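Local coordinates for NreA protein (Staphylococcus carnosus subsp. carnosus TM300, PDB 4IUH) that acts as a cytosolic nitrate receptor built on a GAF domain, serving the staphylococcal nitrate regulation system, at residues F38-I43 with G136-R141; A42-E47 with I55-A60; G62-R67 with S112-A117; G78-V83 with Y130-L135. One frame throughout, in Å; residues are numbered along the deposited sequence.

Contact 1: F38-I43 with G136-R141; sequences FDFAAI and GQREGR
A classic beta bulge lies where D39 and F40 both face G136, at the point where strand 40-47 starts its antiparallel pairing with the end of strand 128-138. Two residues of one strand are set against one of the other, and the backbone bonds of the F40-G136 hydrogen-bonded pair are unequal. G136 N reaches F40 O at 2.8 Å, while the return bond from F40 N to G136 O is weak, 3.0 Å long and bent to 135°. D39 N donates to the side chain of Q137, at OE1, 2.9 Å away and nearly along the C=O axis of the amide. The Q137 chain bends at its second torsion, which folds the amide back toward 38-43, and NE2 of the same amide donates to P142 O, a second hold on its rotation. D39 OD2 accepts two donors. R138 N comes in on its anti lone pair at 2.9 Å with a straight 168° bond, and R141 NH1 forms a salt bridge at 2.6 Å from above the carboxylate plane, the two flat groups standing 77° apart. This double grip would be expected to stabilise the ionised form of D39. Around the bulge, the F38 ring presents its CD1 edge to G136 O at 3.5 Å, and R138 NH2 lies 3.4 Å from F40 CB. R141 is placed by a type I' turn from R138, closed by R141 N to R138 O. An aspartate thus joins a bulge and a tight turn where the first and last strands in chain order, neighbours inside the antiparallel GAF-domain sheet, end their pairing.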
loop_
_atom_site.group_PDB
_atom_site.type_symbol
_atom_site.label_atom_id
_atom_site.label_comp_id
_atom_site.label_asym_id
_atom_site.label_seq_id
_atom_site.Cartn_x
_atom_site.Cartn_y
_atom_site.Cartn_z
ATOM N N PHE A 38 -7.216 8.348 -7.175
ATOM C CA PHE A 38 -7.571 7.316 -6.211
ATOM C C PHE A 38 -8.306 7.926 -5.009
ATOM O O PHE A 38 -8.100 9.087 -4.666
ATOM C CB PHE A 38 -6.317 6.573 -5.743
ATOM C CG PHE A 38 -5.845 5.502 -6.691
ATOM C CD1 PHE A 38 -6.362 4.214 -6.615
ATOM C CD2 PHE A 38 -4.875 5.772 -7.644
ATOM C CE1 PHE A 38 -5.929 3.223 -7.479
ATOM C CE2 PHE A 38 -4.435 4.785 -8.508
ATOM C CZ PHE A 38 -4.965 3.506 -8.421
ATOM N N ASP A 39 -9.167 7.144 -4.377
ATOM C CA ASP A 39 -9.823 7.577 -3.147
ATOM C C ASP A 39 -8.885 7.531 -1.927
ATOM O O ASP A 39 -9.067 8.274 -0.960
ATOM C CB ASP A 39 -11.067 6.720 -2.883
ATOM C CG ASP A 39 -12.169 6.949 -3.914
ATOM O OD1 ASP A 39 -12.400 8.120 -4.297
ATOM O OD2 ASP A 39 -12.805 5.960 -4.344
ATOM N N PHE A 40 -7.884 6.657 -1.978
ATOM C CA PHE A 40 -7.046 6.387 -0.821
ATOM C C PHE A 40 -5.629 6.006 -1.230
ATOM O O PHE A 40 -5.424 5.324 -2.230
ATOM C CB PHE A 40 -7.663 5.262 0.025
ATOM C CG PHE A 40 -6.816 4.837 1.200
ATOM C CD1 PHE A 40 -6.699 5.643 2.317
ATOM C CD2 PHE A 40 -6.149 3.619 1.191
ATOM C CE1 PHE A 40 -5.923 5.246 3.399
ATOM C CE2 PHE A 40 -5.373 3.214 2.274
ATOM C CZ PHE A 40 -5.261 4.027 3.374
ATOM N N ALA A 41 -4.656 6.446 -0.442
ATOM C CA ALA A 41 -3.270 6.040 -0.630
ATOM C C ALA A 41 -2.554 5.958 0.719
ATOM O O ALA A 41 -2.860 6.718 1.643
ATOM C CB ALA A 41 -2.547 7.004 -1.562
ATOM N N ALA A 42 -1.606 5.032 0.833
ATOM C CA ALA A 42 -0.841 4.899 2.064
ATOM C C ALA A 42 0.535 4.296 1.822
ATOM O O ALA A 42 0.747 3.567 0.853
ATOM C CB ALA A 42 -1.613 4.072 3.084
ATOM N N ILE A 43 1.471 4.620 2.708
ATOM C CA ILE A 43 2.814 4.052 2.647
ATOM C C ILE A 43 3.091 3.230 3.900
ATOM O O ILE A 43 2.932 3.714 5.026
ATOM C CB ILE A 43 3.907 5.136 2.496
ATOM C CG1 ILE A 43 3.678 5.967 1.232
ATOM C CG2 ILE A 43 5.284 4.498 2.440
ATOM C CD1 ILE A 43 4.620 7.150 1.097
ATOM N N GLY A 136 -5.823 2.771 -3.344
ATOM C CA GLY A 136 -7.121 2.139 -3.181
ATOM C C GLY A 136 -8.323 2.959 -3.625
ATOM O O GLY A 136 -8.270 4.198 -3.675
ATOM N N GLN A 137 -9.403 2.256 -3.960
ATOM C CA GLN A 137 -10.673 2.888 -4.313
ATOM C C GLN A 137 -11.758 2.472 -3.327
ATOM O O GLN A 137 -11.639 1.453 -2.647
ATOM C CB GLN A 137 -11.118 2.494 -5.730
ATOM C CG GLN A 137 -10.161 2.864 -6.855
ATOM C CD GLN A 137 -10.192 4.344 -7.199
ATOM O OE1 GLN A 137 -10.104 5.198 -6.319
ATOM N NE2 GLN A 137 -10.317 4.651 -8.489
ATOM N N ARG A 138 -12.821 3.264 -3.253
ATOM C CA ARG A 138 -13.983 2.898 -2.459
ATOM C C ARG A 138 -15.237 2.875 -3.326
ATOM O O ARG A 138 -15.220 3.320 -4.477
ATOM C CB ARG A 138 -14.171 3.871 -1.292
ATOM C CG ARG A 138 -12.981 3.948 -0.347
ATOM C CD ARG A 138 -13.223 4.940 0.782
ATOM N NE ARG A 138 -12.053 5.796 0.991
ATOM C CZ ARG A 138 -11.179 5.628 1.975
ATOM N NH1 ARG A 138 -11.364 4.653 2.848
ATOM N NH2 ARG A 138 -10.136 6.436 2.098
ATOM N N GLU A 139 -16.312 2.326 -2.769
ATOM C CA GLU A 139 -17.645 2.438 -3.348
ATOM C C GLU A 139 -17.750 1.993 -4.797
ATOM O O GLU A 139 -18.436 2.625 -5.595
ATOM C CB GLU A 139 -18.156 3.867 -3.203
ATOM C CG GLU A 139 -18.275 4.305 -1.764
ATOM C CD GLU A 139 -18.944 5.647 -1.623
ATOM O OE1 GLU A 139 -19.798 5.787 -0.722
ATOM O OE2 GLU A 139 -18.622 6.560 -2.414
ATOM N N GLY A 140 -17.062 0.909 -5.132
ATOM C CA GLY A 140 -17.208 0.294 -6.434
ATOM C C GLY A 140 -16.458 0.951 -7.574
ATOM O O GLY A 140 -16.505 0.456 -8.699
ATOM N N ARG A 141 -15.765 2.053 -7.293
ATOM C CA ARG A 141 -15.010 2.759 -8.331
ATOM C C ARG A 141 -13.848 1.916 -8.827
ATOM O O ARG A 141 -13.012 1.494 -8.041
ATOM C CB ARG A 141 -14.492 4.102 -7.820
ATOM C CG ARG A 141 -15.584 5.068 -7.427
ATOM C CD ARG A 141 -15.043 6.280 -6.678
ATOM N NE ARG A 141 -16.123 6.914 -5.932
ATOM C CZ ARG A 141 -16.232 6.927 -4.608
ATOM N NH1 ARG A 141 -15.303 6.369 -3.849
ATOM N NH2 ARG A 141 -17.274 7.527 -4.042
HETATM O O HOH W 1 -11.589 7.811 -6.811
#

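Contact 2: A42-E47 with I55-A60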
loop_
_atom_site.group_PDB
_atom_site.type_symbol
_atom_site.label_atom_id
_atom_site.label_comp_id
_atom_site.label_asym_id
_atom_site.label_seq_id
_atom_site.Cartn_x
_atom_site.Cartn_y
_atom_site.Cartn_z
ATOM N N ALA A 42 -1.606 5.032 0.833
ATOM C CA ALA A 42 -0.841 4.899 2.064
ATOM C C ALA A 42 0.535 4.296 1.822
ATOM O O ALA A 42 0.747 3.567 0.853
ATOM C CB ALA A 42 -1.613 4.072 3.084
ATOM N N ILE A 43 1.471 4.620 2.708
ATOM C CA ILE A 43 2.814 4.052 2.647
ATOM C C ILE A 43 3.091 3.230 3.900
ATOM O O ILE A 43 2.932 3.714 5.026
ATOM C CB ILE A 43 3.907 5.136 2.496
ATOM C CG1 ILE A 43 3.678 5.967 1.232
ATOM C CG2 ILE A 43 5.284 4.498 2.440
ATOM C CD1 ILE A 43 4.620 7.150 1.097
ATOM N N ALA A 44 3.484 1.980 3.688
ATOM C CA ALA A 44 3.885 1.089 4.762
ATOM C C ALA A 44 5.407 1.046 4.813
ATOM O O ALA A 44 6.059 0.784 3.802
ATOM C CB ALA A 44 3.334 -0.299 4.521
ATOM N N LEU A 45 5.972 1.304 5.990
ATOM C CA LEU A 45 7.424 1.349 6.140
ATOM C C LEU A 45 7.883 0.608 7.392
ATOM O O LEU A 45 7.139 0.510 8.372
ATOM C CB LEU A 45 7.915 2.802 6.165
ATOM C CG LEU A 45 7.839 3.569 4.840
ATOM C CD1 LEU A 45 8.030 5.065 5.062
ATOM C CD2 LEU A 45 8.870 3.048 3.854
ATOM N N PRO A 46 9.110 0.066 7.354
ATOM C CA PRO A 46 9.676 -0.634 8.513
ATOM C C PRO A 46 10.027 0.319 9.658
ATOM O O PRO A 46 10.430 1.457 9.423
ATOM C CB PRO A 46 10.935 -1.294 7.941
ATOM C CG PRO A 46 11.290 -0.464 6.756
ATOM C CD PRO A 46 9.988 -0.019 6.175
ATOM N N GLU A 47 9.865 -0.162 10.885
ATOM C CA GLU A 47 10.066 0.642 12.086
ATOM C C GLU A 47 10.638 -0.272 13.173
ATOM O O GLU A 47 10.485 -1.492 13.100
ATOM C CB GLU A 47 8.720 1.231 12.517
ATOM C CG GLU A 47 8.769 2.329 13.558
ATOM C CD GLU A 47 7.385 2.908 13.840
ATOM O OE1 GLU A 47 6.871 2.708 14.966
ATOM O OE2 GLU A 47 6.809 3.559 12.936
ATOM N N ILE A 55 6.128 -3.409 10.691
ATOM C CA ILE A 55 5.651 -2.555 9.618
ATOM C C ILE A 55 4.433 -1.767 10.072
ATOM O O ILE A 55 3.507 -2.315 10.672
ATOM C CB ILE A 55 5.276 -3.372 8.369
ATOM C CG1 ILE A 55 6.497 -4.135 7.853
ATOM C CG2 ILE A 55 4.691 -2.461 7.288
ATOM C CD1 ILE A 55 7.541 -3.255 7.187
ATOM N N LYS A 56 4.447 -0.470 9.797
ATOM C CA LYS A 56 3.310 0.375 10.105
ATOM C C LYS A 56 2.949 1.191 8.875
ATOM O O LYS A 56 3.812 1.513 8.049
ATOM C CB LYS A 56 3.631 1.307 11.276
ATOM C CG LYS A 56 3.734 0.623 12.633
ATOM C CD LYS A 56 3.979 1.641 13.738
ATOM C CE LYS A 56 4.101 0.962 15.100
ATOM N NZ LYS A 56 4.452 1.919 16.200
ATOM N N TRP A 57 1.671 1.509 8.741
ATOM C CA TRP A 57 1.250 2.458 7.725
ATOM C C TRP A 57 1.575 3.869 8.232
ATOM O O TRP A 57 0.771 4.510 8.911
ATOM C CB TRP A 57 -0.233 2.279 7.398
ATOM C CG TRP A 57 -0.541 0.926 6.800
ATOM C CD1 TRP A 57 -1.059 -0.162 7.447
ATOM C CD2 TRP A 57 -0.325 0.522 5.447
ATOM N NE1 TRP A 57 -1.192 -1.220 6.573
ATOM C CE2 TRP A 57 -0.752 -0.820 5.335
ATOM C CE3 TRP A 57 0.166 1.173 4.306
ATOM C CZ2 TRP A 57 -0.688 -1.526 4.129
ATOM C CZ3 TRP A 57 0.227 0.470 3.112
ATOM C CH2 TRP A 57 -0.194 -0.866 3.036
ATOM N N LYS A 58 2.784 4.318 7.913
ATOM C CA LYS A 58 3.341 5.556 8.446
ATOM C C LYS A 58 2.654 6.790 7.856
ATOM O O LYS A 58 2.419 7.767 8.562
ATOM C CB LYS A 58 4.850 5.594 8.179
ATOM C CG LYS A 58 5.633 6.650 8.946
ATOM C CD LYS A 58 7.125 6.290 8.971
ATOM C CE LYS A 58 7.964 7.350 9.673
ATOM N NZ LYS A 58 8.191 8.554 8.820
ATOM N N TYR A 59 2.324 6.737 6.569
ATOM C CA TYR A 59 1.647 7.847 5.907
ATOM C C TYR A 59 0.360 7.385 5.232
ATOM O O TYR A 59 0.317 6.315 4.623
ATOM C CB TYR A 59 2.562 8.498 4.866
ATOM C CG TYR A 59 3.891 8.974 5.408
ATOM C CD1 TYR A 59 4.028 10.246 5.950
ATOM C CD2 TYR A 59 5.012 8.150 5.375
ATOM C CE1 TYR A 59 5.244 10.687 6.448
ATOM C CE2 TYR A 59 6.231 8.581 5.869
ATOM C CZ TYR A 59 6.340 9.850 6.402
ATOM O OH TYR A 59 7.551 10.279 6.889
ATOM N N ALA A 60 -0.684 8.199 5.338
ATOM C CA ALA A 60 -1.936 7.935 4.641
ATOM C C ALA A 60 -2.516 9.214 4.027
ATOM O O ALA A 60 -2.315 10.316 4.543
ATOM C CB ALA A 60 -2.936 7.287 5.571
#
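The W57 indole is brought beneath A44 by a first torsion that sets CG anti to the carbonyl carbon (chi1 -63°) and a second of 100° that turns the ring plane toward the methyl. A44 CB then sits over one face of the six-membered ring, 3.6 Å from its centroid and 18° off the normal, a CH-pi contact. A42 CB approaches the same indole obliquely, 3.6 Å from CE3, and I55 CG2 packs on A44 from further along. This face of the sheet is covered by helix 78-86, whose A80 touches A44, I55 and W57. L45 and K56 form a sound hydrogen-bonded pair, with L45 N to K56 O at 3.0 Å and K56 N to L45 O at 3.2 Å. I43 N likewise reaches Y59 O at 2.8 Å. I43 O, in contrast, receives only weak bonds across the pair, from K58 N at 3.0 Å and Y59 N at 3.4 Å, consistent with the classic beta bulge in which K58 and Y59 both face I43. Near the loop end of the hairpin, the extended K56 chain carries NZ to the syn side of E47 OE1, a salt bridge of 2.8 Å. Strands 40-47 and 54-61 so form a bulged beta hairpin at one edge of the GAF-domain sheet.

Contact 3: G62-R67 with S112-A117; sequences GNINYR and SEALTA
E113 OE2 is gripped from two directions: the backbone N of I64 donates to its syn lone pair at 2.8 Å with an angle of 155°, and R138 NH1 forms a salt bridge with the same oxygen. The E113 chain bends at its second torsion (-72°), which folds the carboxylate back to the loop 62-67, so that it runs past I64 in the opposite direction, with I64 CG1 only 3.4 Å from OE2. The other oxygen, OE1, accepts a hydrogen bond from a water at 2.7 Å; this water also donates to N65 OD1 and accepts from S112 OG, linking all three side chains. E113 is the first residue to leave helical geometry after helix 108-112, which ends in a Schellman motif: A114, at positive phi, is the C-prime residue, with L115 N bonded to V110 O and A114 N to L111 O. The loop between strand 54-61 and helix 78-86 of the GAF domain is therefore pinned against this helix end. N65 does part of the pinning, since its ND2 donates to S112 O at 3.1 Å, with the acceptor close to the amide plane. Its OD1 meanwhile accepts from R67 N at 3.0 Å on an in-plane lone pair, the Asx turn that orients the amide. N63 ND2 adds a bond to N65 O, and R67 lays its CB 4.0 Å from S112 CB.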
loop_
_atom_site.group_PDB
_atom_site.type_symbol
_atom_site.label_atom_id
_atom_site.label_comp_id
_atom_site.label_asym_id
_atom_site.label_seq_id
_atom_site.Cartn_x
_atom_site.Cartn_y
_atom_site.Cartn_z
ATOM N N GLY A 62 -6.228 10.596 2.165
ATOM C CA GLY A 62 -7.617 10.331 1.838
ATOM C C GLY A 62 -8.237 9.297 2.757
ATOM O O GLY A 62 -9.265 8.700 2.433
ATOM N N ASN A 63 -7.599 9.074 3.903
ATOM C CA ASN A 63 -8.127 8.163 4.912
ATOM C C ASN A 63 -9.480 8.644 5.422
ATOM O O ASN A 63 -9.704 9.844 5.544
ATOM C CB ASN A 63 -7.140 8.034 6.076
ATOM C CG ASN A 63 -6.689 9.384 6.613
ATOM O OD1 ASN A 63 -6.033 10.151 5.910
ATOM N ND2 ASN A 63 -7.032 9.674 7.865
ATOM N N ILE A 64 -10.384 7.712 5.707
ATOM C CA ILE A 64 -11.698 8.091 6.224
ATOM C C ILE A 64 -11.751 8.071 7.754
ATOM O O ILE A 64 -12.649 8.658 8.359
ATOM C CB ILE A 64 -12.842 7.245 5.623
ATOM C CG1 ILE A 64 -12.584 5.753 5.837
ATOM C CG2 ILE A 64 -13.005 7.564 4.144
ATOM C CD1 ILE A 64 -13.755 4.866 5.447
ATOM N N ASN A 65 -10.784 7.397 8.369
ATOM C CA ASN A 65 -10.587 7.468 9.813
ATOM C C ASN A 65 -9.116 7.278 10.153
ATOM O O ASN A 65 -8.265 7.298 9.264
ATOM C CB ASN A 65 -11.445 6.438 10.543
ATOM C CG ASN A 65 -11.262 5.044 9.995
ATOM O OD1 ASN A 65 -10.248 4.391 10.251
ATOM N ND2 ASN A 65 -12.243 4.577 9.230
ATOM N N TYR A 66 -8.813 7.091 11.434
ATOM C CA TYR A 66 -7.424 6.949 11.858
ATOM C C TYR A 66 -7.077 5.554 12.382
ATOM O O TYR A 66 -6.068 5.381 13.065
ATOM C CB TYR A 66 -7.061 8.014 12.898
ATOM C CG TYR A 66 -7.055 9.426 12.353
ATOM C CD1 TYR A 66 -6.050 9.857 11.497
ATOM C CD2 TYR A 66 -8.049 10.336 12.703
ATOM C CE1 TYR A 66 -6.036 11.148 10.999
ATOM C CE2 TYR A 66 -8.042 11.628 12.209
ATOM C CZ TYR A 66 -7.034 12.028 11.354
ATOM O OH TYR A 66 -7.017 13.313 10.855
ATOM N N ARG A 67 -7.898 4.562 12.054
ATOM C CA ARG A 67 -7.661 3.201 12.531
ATOM C C ARG A 67 -6.402 2.566 11.941
ATOM O O ARG A 67 -5.809 1.674 12.551
ATOM C CB ARG A 67 -8.882 2.306 12.292
ATOM C CG ARG A 67 -10.023 2.558 13.275
ATOM C CD ARG A 67 -10.907 1.329 13.442
ATOM N NE ARG A 67 -11.648 1.016 12.224
ATOM C CZ ARG A 67 -12.864 1.481 11.951
ATOM N NH1 ARG A 67 -13.481 2.283 12.814
ATOM N NH2 ARG A 67 -13.465 1.146 10.815
ATOM N N SER A 112 -10.614 -1.408 7.478
ATOM C CA SER A 112 -10.678 -0.121 8.164
ATOM C C SER A 112 -10.952 1.048 7.205
ATOM O O SER A 112 -11.606 2.018 7.576
ATOM C CB SER A 112 -9.400 0.136 8.972
ATOM O OG SER A 112 -8.304 0.436 8.124
ATOM N N GLU A 113 -10.465 0.955 5.974
ATOM C CA GLU A 113 -10.687 2.033 5.012
ATOM C C GLU A 113 -11.757 1.713 3.969
ATOM O O GLU A 113 -11.964 2.492 3.045
ATOM C CB GLU A 113 -9.376 2.444 4.329
ATOM C CG GLU A 113 -8.412 3.192 5.236
ATOM C CD GLU A 113 -8.881 4.606 5.552
ATOM O OE1 GLU A 113 -8.695 5.061 6.702
ATOM O OE2 GLU A 113 -9.432 5.266 4.642
ATOM N N ALA A 114 -12.428 0.570 4.123
ATOM C CA ALA A 114 -13.539 0.175 3.247
ATOM C C ALA A 114 -13.166 0.178 1.763
ATOM O O ALA A 114 -13.912 0.694 0.922
ATOM C CB ALA A 114 -14.755 1.065 3.492
ATOM N N LEU A 115 -12.006 -0.390 1.447
ATOM C CA LEU A 115 -11.513 -0.399 0.077
ATOM C C LEU A 115 -12.256 -1.438 -0.752
ATOM O O LEU A 115 -12.470 -2.560 -0.299
ATOM C CB LEU A 115 -10.007 -0.669 0.044
ATOM C CG LEU A 115 -9.139 0.317 0.833
ATOM C CD1 LEU A 115 -7.651 0.061 0.598
ATOM C CD2 LEU A 115 -9.499 1.756 0.496
ATOM N N THR A 116 -12.643 -1.058 -1.963
ATOM C CA THR A 116 -13.361 -1.954 -2.859
ATOM C C THR A 116 -12.481 -2.380 -4.029
ATOM O O THR A 116 -12.799 -3.317 -4.748
ATOM C CB THR A 116 -14.657 -1.299 -3.380
ATOM O OG1 THR A 116 -14.340 -0.078 -4.058
ATOM C CG2 THR A 116 -15.593 -0.992 -2.220
ATOM N N ALA A 117 -11.365 -1.684 -4.203
ATOM C CA ALA A 117 -10.381 -2.031 -5.228
ATOM C C ALA A 117 -9.024 -1.477 -4.799
ATOM O O ALA A 117 -8.973 -0.424 -4.169
ATOM C CB ALA A 117 -10.790 -1.449 -6.582
HETATM O O HOH W 2 -8.138 3.264 8.682
#

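Contact 4: G78-V83 with Y130-L135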
loop_
_atom_site.group_PDB
_atom_site.type_symbol
_atom_site.label_atom_id
_atom_site.label_comp_id
_atom_site.label_asym_id
_atom_site.label_seq_id
_atom_site.Cartn_x
_atom_site.Cartn_y
_atom_site.Cartn_z
ATOM N N GLY A 78 0.153 -9.150 6.841
ATOM C CA GLY A 78 -0.651 -8.106 6.243
ATOM C C GLY A 78 -0.406 -7.969 4.756
ATOM O O GLY A 78 0.386 -8.708 4.158
ATOM N N LEU A 79 -1.094 -7.010 4.154
ATOM C CA LEU A 79 -0.961 -6.759 2.732
ATOM C C LEU A 79 0.439 -6.232 2.416
ATOM O O LEU A 79 1.057 -6.638 1.430
ATOM C CB LEU A 79 -2.023 -5.759 2.291
ATOM C CG LEU A 79 -2.154 -5.548 0.787
ATOM C CD1 LEU A 79 -2.487 -6.870 0.087
ATOM C CD2 LEU A 79 -3.224 -4.498 0.511
ATOM N N ALA A 80 0.937 -5.330 3.259
ATOM C CA ALA A 80 2.293 -4.803 3.109
ATOM C C ALA A 80 3.320 -5.928 3.147
ATOM O O ALA A 80 4.283 -5.924 2.385
ATOM C CB ALA A 80 2.593 -3.794 4.202
ATOM N N GLY A 81 3.103 -6.895 4.036
ATOM C CA GLY A 81 4.024 -8.004 4.206
ATOM C C GLY A 81 4.071 -8.911 2.992
ATOM O O GLY A 81 5.129 -9.414 2.623
ATOM N N LEU A 82 2.918 -9.124 2.371
ATOM C CA LEU A 82 2.839 -9.968 1.189
ATOM C C LEU A 82 3.689 -9.371 0.074
ATOM O O LEU A 82 4.468 -10.060 -0.586
ATOM C CB LEU A 82 1.392 -10.080 0.722
ATOM C CG LEU A 82 1.212 -10.804 -0.610
ATOM C CD1 LEU A 82 1.690 -12.242 -0.502
ATOM C CD2 LEU A 82 -0.233 -10.756 -1.049
ATOM N N VAL A 83 3.535 -8.069 -0.106
ATOM C CA VAL A 83 4.202 -7.338 -1.164
ATOM C C VAL A 83 5.708 -7.295 -0.914
ATOM O O VAL A 83 6.503 -7.522 -1.824
ATOM C CB VAL A 83 3.579 -5.922 -1.293
ATOM C CG1 VAL A 83 4.618 -4.880 -1.545
ATOM C CG2 VAL A 83 2.508 -5.909 -2.377
ATOM N N TYR A 130 11.564 -3.168 0.576
ATOM C CA TYR A 130 11.619 -2.336 1.767
ATOM C C TYR A 130 10.244 -2.044 2.357
ATOM O O TYR A 130 9.974 -2.355 3.516
ATOM C CB TYR A 130 12.328 -1.030 1.419
ATOM C CG TYR A 130 12.692 -0.175 2.596
ATOM C CD1 TYR A 130 12.006 1.006 2.855
ATOM C CD2 TYR A 130 13.732 -0.535 3.444
ATOM C CE1 TYR A 130 12.345 1.811 3.936
ATOM C CE2 TYR A 130 14.078 0.260 4.528
ATOM C CZ TYR A 130 13.377 1.432 4.770
ATOM O OH TYR A 130 13.717 2.226 5.844
ATOM N N GLY A 131 9.378 -1.435 1.560
ATOM C CA GLY A 131 8.070 -1.035 2.041
ATOM C C GLY A 131 7.005 -1.303 1.005
ATOM O O GLY A 131 7.208 -2.097 0.089
ATOM N N ALA A 132 5.861 -0.647 1.148
ATOM C CA ALA A 132 4.782 -0.833 0.196
ATOM C C ALA A 132 3.989 0.448 -0.002
ATOM O O ALA A 132 3.753 1.205 0.942
ATOM C CB ALA A 132 3.864 -1.967 0.649
ATOM N N LEU A 133 3.583 0.688 -1.240
ATOM C CA LEU A 133 2.641 1.757 -1.528
ATOM C C LEU A 133 1.296 1.119 -1.823
ATOM O O LEU A 133 1.210 0.191 -2.632
ATOM C CB LEU A 133 3.108 2.593 -2.723
ATOM C CG LEU A 133 2.089 3.604 -3.250
ATOM C CD1 LEU A 133 1.849 4.720 -2.236
ATOM C CD2 LEU A 133 2.495 4.169 -4.613
ATOM N N LEU A 134 0.254 1.602 -1.154
ATOM C CA LEU A 134 -1.100 1.111 -1.394
ATOM C C LEU A 134 -1.947 2.193 -2.055
ATOM O O LEU A 134 -2.058 3.303 -1.545
ATOM C CB LEU A 134 -1.744 0.668 -0.076
ATOM C CG LEU A 134 -3.218 0.257 -0.104
ATOM C CD1 LEU A 134 -3.421 -0.856 -1.108
ATOM C CD2 LEU A 134 -3.692 -0.175 1.283
ATOM N N LEU A 135 -2.531 1.873 -3.201
ATOM C CA LEU A 135 -3.439 2.785 -3.884
ATOM C C LEU A 135 -4.809 2.117 -3.905
ATOM O O LEU A 135 -4.937 1.001 -4.399
ATOM C CB LEU A 135 -2.935 3.065 -5.305
ATOM C CG LEU A 135 -1.481 3.561 -5.380
ATOM C CD1 LEU A 135 -0.988 3.696 -6.808
ATOM C CD2 LEU A 135 -1.330 4.887 -4.655
#
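A80 and A132 meet methyl to methyl, and these small residues let the axes of 78-83 and 130-135 approach to 7.5 Å, a close spacing for a helix packed on a sheet. This is the helix-on-sheet layer of the GAF domain: helix 78-86 lies on one face of the antiparallel sheet, over strand 128-138, with an angle of 120° between the N-to-C directions of the two short segments. Three apolar pairs carry the contact. A80 CB stands 4.2 Å from A132 CB, and no larger side chain intervenes between the two backbones at this point, where the A80 and A132 CA atoms are 5.5 Å apart. One turn on, V83 sends CG1 to within 3.7 Å of A132 CB, and the same branch passes G131 O, whose residue contributes backbone alone. The first torsion of V83, 140°, falls away from a staggered value, which suggests that the valine is turned to fit a confined position; A120 and P122 of the neighbouring strand 115-125 also touch it. A132 and L134 point from the sheet toward the helix, which also covers the neighbouring strands 40-47 and 54-61. L133 and L135 point their CB atoms to the other side, where they meet I152 and F38. At the remaining end, L79 and L134 both hold CG anti to the backbone N and cross at about a right angle, tip to tip, with L79 CD2 4.0 Å from L134 CD1.

How the contacts relate
From the N terminus, strand 40-47 comes first, and contacts 1 and 2 both start from it, sharing A42 and I43. Contact 2 closes at once, as a local hairpin with strand 54-61. The chain then passes through loop 62-67 and helix 78-86, which open contacts 3 and 4. Contact 3 closes when the chain reaches 112-117, contact 4 when it reaches 130-135, so these two cross. Contact 1 closes last, at 136-141, and contacts 3 and 4 lie nested inside its loop. Strand 128-138 serves contacts 4 and 1 in turn, and a side-chain bridge joins contacts 1 and 3. Sheet, covering helix and the loop 62-67 are thereby tied together.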